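Long-range contacts in alginate lyase (Aplysia kurodai, PDB 5GMT), which cleaves alginate as a family 14 polysaccharide lyase, with specificity for polymannuronate: residues Lys36-Asp41 with Ala77-Arg82; Ser89-Ile94 with Val198-Val203; Gly118-Gly123 with His238-Phe243. All blocks are in the same frame, centred on the assembly; numbering follows the deposited sequence.

Interaction 1. Residues Lys36-Asp41 with Ala77-Arg82; sequences KPIYHD and AGFYSR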
loop_
_atom_site.group_PDB
_atom_site.type_symbol
_atom_site.label_atom_id
_atom_site.label_comp_id
_atom_site.label_asym_id
_atom_site.label_seq_id
_atom_site.Cartn_x
_atom_site.Cartn_y
_atom_site.Cartn_z
ATOM N N LYS A 36 -8.647 -4.001 -13.225
ATOM C CA LYS A 36 -7.916 -4.852 -14.157
ATOM C C LYS A 36 -7.161 -4.036 -15.209
ATOM O O LYS A 36 -7.564 -2.927 -15.545
ATOM C CB LYS A 36 -8.874 -5.854 -14.820
ATOM C CG LYS A 36 -9.369 -6.956 -13.887
ATOM C CD LYS A 36 -10.429 -7.821 -14.556
ATOM C CE LYS A 36 -10.944 -8.905 -13.613
ATOM N NZ LYS A 36 -12.125 -9.633 -14.184
ATOM N N PRO A 37 -6.050 -4.581 -15.728
ATOM C CA PRO A 37 -5.509 -5.919 -15.451
ATOM C C PRO A 37 -4.914 -6.042 -14.051
ATOM O O PRO A 37 -4.275 -5.104 -13.554
ATOM C CB PRO A 37 -4.428 -6.088 -16.519
ATOM C CG PRO A 37 -4.009 -4.698 -16.842
ATOM C CD PRO A 37 -5.245 -3.856 -16.727
ATOM N N ILE A 38 -5.142 -7.192 -13.427
ATOM C CA ILE A 38 -4.557 -7.470 -12.140
ATOM C C ILE A 38 -3.652 -8.687 -12.248
ATOM O O ILE A 38 -3.777 -9.499 -13.173
ATOM C CB ILE A 38 -5.629 -7.675 -11.037
ATOM C CG1 ILE A 38 -6.414 -8.966 -11.255
ATOM C CG2 ILE A 38 -6.572 -6.449 -10.941
ATOM C CD1 ILE A 38 -7.468 -9.195 -10.194
ATOM N N TYR A 39 -2.703 -8.771 -11.322
ATOM C CA TYR A 39 -1.664 -9.779 -11.351
ATOM C C TYR A 39 -1.464 -10.350 -9.951
ATOM O O TYR A 39 -1.472 -9.606 -8.965
ATOM C CB TYR A 39 -0.344 -9.180 -11.868
ATOM C CG TYR A 39 -0.453 -8.482 -13.209
ATOM C CD1 TYR A 39 -0.978 -7.189 -13.306
ATOM C CD2 TYR A 39 0.000 -9.095 -14.373
ATOM C CE1 TYR A 39 -1.080 -6.556 -14.520
ATOM C CE2 TYR A 39 -0.089 -8.460 -15.593
ATOM C CZ TYR A 39 -0.622 -7.188 -15.659
ATOM O OH TYR A 39 -0.713 -6.556 -16.872
ATOM N N HIS A 40 -1.288 -11.665 -9.873
ATOM C CA HIS A 40 -0.991 -12.325 -8.606
ATOM C C HIS A 40 -2.058 -12.029 -7.545
ATOM O O HIS A 40 -1.754 -11.720 -6.388
ATOM C CB HIS A 40 0.412 -11.917 -8.135
ATOM C CG HIS A 40 1.482 -12.256 -9.126
ATOM N ND1 HIS A 40 1.921 -13.546 -9.318
ATOM C CD2 HIS A 40 2.174 -11.489 -10.001
ATOM C CE1 HIS A 40 2.843 -13.562 -10.265
ATOM N NE2 HIS A 40 3.012 -12.326 -10.698
ATOM N N ASP A 41 -3.313 -12.127 -7.969
ATOM C CA ASP A 41 -4.456 -11.959 -7.080
ATOM C C ASP A 41 -4.628 -13.176 -6.179
ATOM O O ASP A 41 -4.469 -14.314 -6.615
ATOM C CB ASP A 41 -5.726 -11.715 -7.895
ATOM C CG ASP A 41 -5.937 -12.773 -8.965
ATOM O OD1 ASP A 41 -5.100 -12.864 -9.881
ATOM O OD2 ASP A 41 -6.937 -13.509 -8.890
ATOM N N ALA A 77 -6.435 -10.084 1.492
ATOM C CA ALA A 77 -6.373 -10.216 0.037
ATOM C C ALA A 77 -5.261 -9.380 -0.582
ATOM O O ALA A 77 -4.710 -8.473 0.054
ATOM C CB ALA A 77 -7.707 -9.838 -0.571
ATOM N N GLY A 78 -4.928 -9.687 -1.831
ATOM C CA GLY A 78 -3.841 -8.986 -2.487
ATOM C C GLY A 78 -3.924 -9.102 -3.988
ATOM O O GLY A 78 -4.412 -10.111 -4.515
ATOM N N PHE A 79 -3.473 -8.058 -4.674
ATOM C CA PHE A 79 -3.305 -8.104 -6.131
ATOM C C PHE A 79 -2.535 -6.882 -6.572
ATOM O O PHE A 79 -2.604 -5.848 -5.931
ATOM C CB PHE A 79 -4.664 -8.180 -6.875
ATOM C CG PHE A 79 -5.621 -7.046 -6.555
ATOM C CD1 PHE A 79 -5.544 -5.838 -7.240
ATOM C CD2 PHE A 79 -6.612 -7.202 -5.585
ATOM C CE1 PHE A 79 -6.425 -4.795 -6.956
ATOM C CE2 PHE A 79 -7.501 -6.169 -5.294
ATOM C CZ PHE A 79 -7.410 -4.961 -5.983
ATOM N N TYR A 80 -1.802 -6.998 -7.674
ATOM C CA TYR A 80 -1.236 -5.814 -8.292
ATOM C C TYR A 80 -2.185 -5.340 -9.383
ATOM O O TYR A 80 -2.720 -6.151 -10.140
ATOM C CB TYR A 80 0.136 -6.097 -8.890
ATOM C CG TYR A 80 1.240 -6.428 -7.911
ATOM C CD1 TYR A 80 2.115 -5.446 -7.469
ATOM C CD2 TYR A 80 1.444 -7.736 -7.476
ATOM C CE1 TYR A 80 3.164 -5.745 -6.599
ATOM C CE2 TYR A 80 2.488 -8.049 -6.602
ATOM C CZ TYR A 80 3.352 -7.044 -6.180
ATOM O OH TYR A 80 4.390 -7.322 -5.309
ATOM N N SER A 81 -2.389 -4.031 -9.455
ATOM C CA SER A 81 -3.288 -3.425 -10.430
ATOM C C SER A 81 -2.523 -2.459 -11.330
ATOM O O SER A 81 -1.856 -1.548 -10.834
ATOM C CB SER A 81 -4.423 -2.694 -9.701
ATOM O OG SER A 81 -5.164 -1.858 -10.570
ATOM N N ARG A 82 -2.604 -2.665 -12.646
ATOM C CA ARG A 82 -1.949 -1.781 -13.602
ATOM C C ARG A 82 -2.942 -1.283 -14.647
ATOM O O ARG A 82 -2.978 -1.788 -15.770
ATOM C CB ARG A 82 -0.781 -2.494 -14.281
ATOM C CG ARG A 82 0.314 -2.925 -13.321
ATOM C CD ARG A 82 1.384 -3.726 -14.043
ATOM N NE ARG A 82 2.021 -2.956 -15.112
ATOM C CZ ARG A 82 3.078 -3.386 -15.794
ATOM N NH1 ARG A 82 3.613 -4.566 -15.498
ATOM N NH2 ARG A 82 3.607 -2.640 -16.755
#
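Three aromatic rings flank this strand pair, each stacked on a ring from outside it: Y80 on F243, F79 on F244 and Y39 on Y125. The Y80 ring presents an edge to the neighbouring backbone: Y39 O lies in its plane, 3.8 Å from Y80 CD2, and H40 CB approaches the ring at its edge. On the opposite side of the sheet, the F79 ring has S81 CB in plane at its edge, while I38 CG2 reaches F79 CD1 obliquely at 3.9 Å. The Y39 ring has Y80 O near its plane; the aliphatic part of R82 crosses this side chain at about a right angle, with R82 CD 3.8 Å from Y39 CE1, and R82 NH1 bonds to N120 O and Y125 OH.

Between these groups runs an antiparallel ladder. Y39 and Y80 form a hydrogen-bonded pair: Y80 N donates to Y39 O almost straight (2.9 Å, 175°), whereas the return bond from Y39 N to Y80 O, also 2.9 Å, is bent to 144°. I38 and S81 are the adjoining non-hydrogen-bonded pair, and Y80 O additionally receives a CA-H...O contact from I38 CA at 3.0 Å. R82 N closes the ladder on P37 O at 3.1 Å, nearly along the C=O axis, just after the cis peptide bond that precedes P37.

The contact forms the edge of one sheet of the jelly-roll fold: strand 38-42 is outermost, and strand 76-81 lies between it and strand 238-247.

Interaction 2. Residues Ser89-Ile94 with Val198-Val203; sequences SVDAMI and VHINTV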
loop_
_atom_site.group_PDB
_atom_site.type_symbol
_atom_site.label_atom_id
_atom_site.label_comp_id
_atom_site.label_asym_id
_atom_site.label_seq_id
_atom_site.Cartn_x
_atom_site.Cartn_y
_atom_site.Cartn_z
ATOM N N SER A 89 6.402 4.982 -18.681
ATOM C CA SER A 89 7.561 5.721 -18.191
ATOM C C SER A 89 7.152 6.788 -17.177
ATOM O O SER A 89 7.620 7.938 -17.235
ATOM C CB SER A 89 8.326 6.363 -19.356
ATOM O OG SER A 89 7.505 7.313 -20.007
ATOM N N VAL A 90 6.286 6.400 -16.241
ATOM C CA VAL A 90 5.813 7.324 -15.200
ATOM C C VAL A 90 6.741 7.346 -13.989
ATOM O O VAL A 90 6.982 6.314 -13.369
ATOM C CB VAL A 90 4.394 6.965 -14.730
ATOM C CG1 VAL A 90 3.966 7.874 -13.574
ATOM C CG2 VAL A 90 3.419 7.089 -15.892
ATOM N N ASP A 91 7.238 8.532 -13.643
ATOM C CA ASP A 91 8.214 8.670 -12.558
ATOM C C ASP A 91 7.636 9.312 -11.303
ATOM O O ASP A 91 8.291 9.347 -10.247
ATOM C CB ASP A 91 9.419 9.476 -13.046
ATOM C CG ASP A 91 10.181 8.757 -14.139
ATOM O OD1 ASP A 91 10.163 7.506 -14.141
ATOM O OD2 ASP A 91 10.778 9.439 -14.996
ATOM N N ALA A 92 6.421 9.842 -11.424
ATOM C CA ALA A 92 5.720 10.389 -10.269
ATOM C C ALA A 92 4.246 9.987 -10.296
ATOM O O ALA A 92 3.588 10.037 -11.336
ATOM C CB ALA A 92 5.862 11.912 -10.217
ATOM N N MET A 93 3.732 9.590 -9.138
ATOM C CA MET A 93 2.383 9.077 -9.067
ATOM C C MET A 93 1.799 9.397 -7.699
ATOM O O MET A 93 2.513 9.383 -6.697
ATOM C CB MET A 93 2.409 7.566 -9.322
ATOM C CG MET A 93 1.178 6.956 -9.911
ATOM S SD MET A 93 1.433 5.188 -10.178
ATOM C CE MET A 93 1.996 5.182 -11.875
ATOM N N ILE A 94 0.505 9.697 -7.660
ATOM C CA ILE A 94 -0.207 9.854 -6.402
ATOM C C ILE A 94 -1.311 8.808 -6.317
ATOM O O ILE A 94 -2.139 8.705 -7.217
ATOM C CB ILE A 94 -0.843 11.260 -6.254
ATOM C CG1 ILE A 94 0.222 12.359 -6.305
ATOM C CG2 ILE A 94 -1.639 11.356 -4.959
ATOM C CD1 ILE A 94 -0.379 13.769 -6.253
ATOM N N VAL A 198 4.464 9.662 -4.691
ATOM C CA VAL A 198 5.763 9.043 -4.869
ATOM C C VAL A 198 6.483 9.649 -6.059
ATOM O O VAL A 198 5.941 9.675 -7.159
ATOM C CB VAL A 198 5.645 7.518 -5.097
ATOM C CG1 VAL A 198 7.035 6.911 -5.356
ATOM C CG2 VAL A 198 4.974 6.842 -3.912
ATOM N N HIS A 199 7.693 10.148 -5.831
ATOM C CA HIS A 199 8.551 10.597 -6.925
ATOM C C HIS A 199 9.814 9.757 -6.872
ATOM O O HIS A 199 10.564 9.821 -5.896
ATOM C CB HIS A 199 8.874 12.096 -6.808
ATOM C CG HIS A 199 7.684 12.982 -7.006
ATOM N ND1 HIS A 199 7.643 13.968 -7.966
ATOM C CD2 HIS A 199 6.477 13.003 -6.390
ATOM C CE1 HIS A 199 6.466 14.565 -7.930
ATOM N NE2 HIS A 199 5.742 14.005 -6.976
ATOM N N ILE A 200 10.049 8.948 -7.902
ATOM C CA ILE A 200 11.173 8.032 -7.830
ATOM C C ILE A 200 12.446 8.808 -8.114
ATOM O O ILE A 200 12.406 9.907 -8.668
ATOM C CB ILE A 200 11.022 6.822 -8.794
ATOM C CG1 ILE A 200 10.918 7.265 -10.254
ATOM C CG2 ILE A 200 9.808 5.982 -8.413
ATOM C CD1 ILE A 200 10.717 6.062 -11.202
ATOM N N ASN A 201 13.571 8.252 -7.691
ATOM C CA ASN A 201 14.850 8.946 -7.788
ATOM C C ASN A 201 15.381 9.108 -9.200
ATOM O O ASN A 201 15.084 8.316 -10.100
ATOM C CB ASN A 201 15.900 8.211 -6.961
ATOM C CG ASN A 201 16.127 6.789 -7.452
ATOM O OD1 ASN A 201 15.243 5.937 -7.330
ATOM N ND2 ASN A 201 17.322 6.524 -8.011
ATOM N N THR A 202 16.179 10.149 -9.379
ATOM C CA THR A 202 17.103 10.204 -10.506
ATOM C C THR A 202 18.049 9.025 -10.380
ATOM O O THR A 202 18.580 8.778 -9.298
ATOM C CB THR A 202 17.909 11.498 -10.499
ATOM O OG1 THR A 202 17.011 12.607 -10.345
ATOM C CG2 THR A 202 18.708 11.644 -11.797
ATOM N N VAL A 203 18.250 8.282 -11.462
ATOM C CA VAL A 203 19.199 7.182 -11.413
ATOM C C VAL A 203 20.566 7.761 -11.076
ATOM O O VAL A 203 20.975 8.773 -11.641
ATOM C CB VAL A 203 19.211 6.386 -12.743
ATOM C CG1 VAL A 203 20.318 5.341 -12.750
ATOM C CG2 VAL A 203 17.867 5.722 -12.936
#
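H199 CG stands anti to its carbonyl carbon (chi1 -67°), which lays the imidazole over A92, while I200 CG1 takes the crowded position between backbone N and carbonyl carbon (chi1 60°) and the side chain crosses D91 at about a right angle. H199 belongs to an antiparallel beta ladder in one sheet of the concanavalin-like jelly roll, joining strand 92-102 to strand 191-199, and I200 follows directly after it. M93 and V198 form the hydrogen-bonded pair, with V198 N to M93 O at 2.8 Å and M93 N to V198 O at 3.0 Å; I200 N adds a bond to D91 O, also at 3.0 Å. Between these bonds, A92 and H199 are a non-hydrogen-bonded pair whose side chains share a face. A92 CB sits over the ring centre in a CH-pi contact, 3.6 Å from the H199 centroid. The ring is fixed by hydrogen bonds of NE2 to E197 and of ND1 to the backbone N of A276, and it also stacks with W209. An alanine here, lacking the ring and its bonds to E197 and A276, would probably loosen the packing over A92 and against W209. Past the ladder, D91 OD1, which is hydrogen-bonded to H238 ND1, closely abuts the methyl I200 CD1 at 3.3 Å.

Interaction 3. Residues Gly118-Gly123 with His238-Phe243; sequences GENGEG and HLRGMF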
loop_
_atom_site.group_PDB
_atom_site.type_symbol
_atom_site.label_atom_id
_atom_site.label_comp_id
_atom_site.label_asym_id
_atom_site.label_seq_id
_atom_site.Cartn_x
_atom_site.Cartn_y
_atom_site.Cartn_z
ATOM N N GLY A 118 9.064 -0.781 -11.066
ATOM C CA GLY A 118 10.241 -1.550 -11.415
ATOM C C GLY A 118 10.206 -1.867 -12.893
ATOM O O GLY A 118 9.845 -1.016 -13.706
ATOM N N GLU A 119 10.581 -3.096 -13.226
ATOM C CA GLU A 119 10.548 -3.578 -14.602
ATOM C C GLU A 119 9.131 -3.570 -15.201
ATOM O O GLU A 119 8.131 -3.484 -14.486
ATOM C CB GLU A 119 11.141 -4.988 -14.668
ATOM C CG GLU A 119 12.621 -5.068 -14.261
ATOM C CD GLU A 119 13.147 -6.494 -14.228
ATOM O OE1 GLU A 119 14.361 -6.679 -13.979
ATOM O OE2 GLU A 119 12.344 -7.432 -14.442
ATOM N N ASN A 120 9.041 -3.660 -16.523
ATOM C CA ASN A 120 7.738 -3.600 -17.173
ATOM C C ASN A 120 6.935 -4.897 -17.014
ATOM O O ASN A 120 5.718 -4.915 -17.211
ATOM C CB ASN A 120 7.893 -3.268 -18.659
ATOM C CG ASN A 120 6.570 -2.906 -19.307
ATOM O OD1 ASN A 120 5.758 -2.199 -18.721
ATOM N ND2 ASN A 120 6.338 -3.419 -20.503
ATOM N N GLY A 121 7.606 -5.972 -16.628
ATOM C CA GLY A 121 6.972 -7.279 -16.588
ATOM C C GLY A 121 6.907 -7.905 -15.213
ATOM O O GLY A 121 6.742 -7.199 -14.214
ATOM N N GLU A 122 7.050 -9.233 -15.160
ATOM C CA GLU A 122 6.900 -9.986 -13.911
ATOM C C GLU A 122 7.868 -9.545 -12.824
ATOM O O GLU A 122 7.578 -9.698 -11.639
ATOM C CB GLU A 122 7.091 -11.484 -14.166
ATOM C CG GLU A 122 5.908 -12.146 -14.810
ATOM C CD GLU A 122 4.676 -12.090 -13.934
ATOM O OE1 GLU A 122 4.775 -12.469 -12.748
ATOM O OE2 GLU A 122 3.617 -11.658 -14.424
ATOM N N GLY A 123 9.011 -8.994 -13.228
ATOM C CA GLY A 123 9.988 -8.495 -12.276
ATOM C C GLY A 123 9.386 -7.504 -11.288
ATOM O O GLY A 123 9.844 -7.380 -10.165
ATOM N N HIS A 238 10.092 2.167 -13.644
ATOM C CA HIS A 238 9.139 3.255 -13.434
ATOM C C HIS A 238 8.019 2.812 -12.499
ATOM O O HIS A 238 7.940 1.647 -12.127
ATOM C CB HIS A 238 8.551 3.723 -14.768
ATOM C CG HIS A 238 9.590 4.129 -15.768
ATOM N ND1 HIS A 238 10.234 5.350 -15.719
ATOM C CD2 HIS A 238 10.107 3.472 -16.834
ATOM C CE1 HIS A 238 11.096 5.428 -16.718
ATOM N NE2 HIS A 238 11.036 4.303 -17.410
ATOM N N LEU A 239 7.162 3.746 -12.108
ATOM C CA LEU A 239 6.004 3.392 -11.290
ATOM C C LEU A 239 5.001 2.677 -12.174
ATOM O O LEU A 239 4.794 3.082 -13.318
ATOM C CB LEU A 239 5.390 4.639 -10.655
ATOM C CG LEU A 239 6.174 5.164 -9.455
ATOM C CD1 LEU A 239 5.978 6.673 -9.305
ATOM C CD2 LEU A 239 5.733 4.424 -8.194
ATOM N N ARG A 240 4.384 1.615 -11.654
ATOM C CA ARG A 240 3.508 0.779 -12.473
ATOM C C ARG A 240 2.047 0.824 -12.038
ATOM O O ARG A 240 1.149 0.585 -12.845
ATOM C CB ARG A 240 4.001 -0.671 -12.451
ATOM C CG ARG A 240 5.435 -0.861 -12.982
ATOM C CD ARG A 240 5.538 -0.464 -14.460
ATOM N NE ARG A 240 6.918 -0.558 -14.937
ATOM C CZ ARG A 240 7.376 0.047 -16.029
ATOM N NH1 ARG A 240 6.556 0.776 -16.781
ATOM N NH2 ARG A 240 8.657 -0.069 -16.357
ATOM N N GLY A 241 1.794 1.127 -10.768
ATOM C CA GLY A 241 0.422 1.127 -10.304
ATOM C C GLY A 241 0.281 0.816 -8.834
ATOM O O GLY A 241 1.192 1.071 -8.058
ATOM N N MET A 242 -0.862 0.237 -8.467
ATOM C CA MET A 242 -1.190 -0.009 -7.066
ATOM C C MET A 242 -0.958 -1.460 -6.676
ATOM O O MET A 242 -1.417 -2.380 -7.362
ATOM C CB MET A 242 -2.647 0.347 -6.768
ATOM C CG MET A 242 -3.032 0.052 -5.308
ATOM S SD MET A 242 -4.769 0.333 -4.904
ATOM C CE MET A 242 -5.581 -0.754 -6.065
ATOM N N PHE A 243 -0.239 -1.644 -5.572
ATOM C CA PHE A 243 -0.063 -2.951 -4.941
ATOM C C PHE A 243 -1.131 -3.047 -3.863
ATOM O O PHE A 243 -0.941 -2.543 -2.768
ATOM C CB PHE A 243 1.383 -3.077 -4.411
ATOM C CG PHE A 243 1.728 -4.402 -3.762
ATOM C CD1 PHE A 243 0.900 -5.504 -3.866
ATOM C CD2 PHE A 243 2.985 -4.572 -3.183
ATOM C CE1 PHE A 243 1.262 -6.722 -3.277
ATOM C CE2 PHE A 243 3.365 -5.792 -2.622
ATOM C CZ PHE A 243 2.514 -6.857 -2.666
#
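G118 O is gripped by three N-H donors. H238 N reaches it on a lone pair at 3.2 Å, and R240 approaches side-on with two nitrogens, NE at 3.2 Å and NH2 at 3.1 Å from the same G118 O. The two side-chain bonds differ in their use of the acceptor: NH2 lies in the carbonyl plane, whereas NE stands 51° above it. Such concentration of donors, one group of them cationic, would be expected to polarise this carbonyl. G118 N completes the backbone pair by donating to H238 O at 2.9 Å.

R240 arrives here because its CB points toward the loop and the chain bends at chi2 (-63°), turning the guanidinium back over the start of strand 238-247. The flat group is sandwiched near its rim, with H238 CB above one face and N120 CA 3.5 Å above the other. NE also makes a weak bond to E119 O, and NH1 bonds to S88 O, so the group is held from several directions. G118 itself has backbone angles at which a CB would collide with the preceding carbonyl oxygen.

The arrangement thus ties the loop leaving strand 110-118 to the beginning of the adjacent antiparallel strand, right beside an irregularity in their pairing: R240 and G241 both face F116, a classic beta bulge.

Overall arrangement
Interaction 2 is the buried contact, whereas interactions 1 and 3 are only partly buried. Interactions 1 and 3 share a sheet, strands 76-81 and 238-247 being neighbours in it; their centres lie about 11 Å apart, and bonds of R82 to N120 and H40 to E122 join them. Interaction 2 belongs to the other sheet but meets interaction 3 through the L239 N to V90 O bond and the D91-H238 side-chain bond; interactions 1 and 2 do not touch. The chemistry follows position: aromatic rings flank the edge-strand ladder of interaction 1, small and apolar groups with one imidazole and an aspartate line interaction 2, and an arginine fastening loop carbonyls dominates interaction 3.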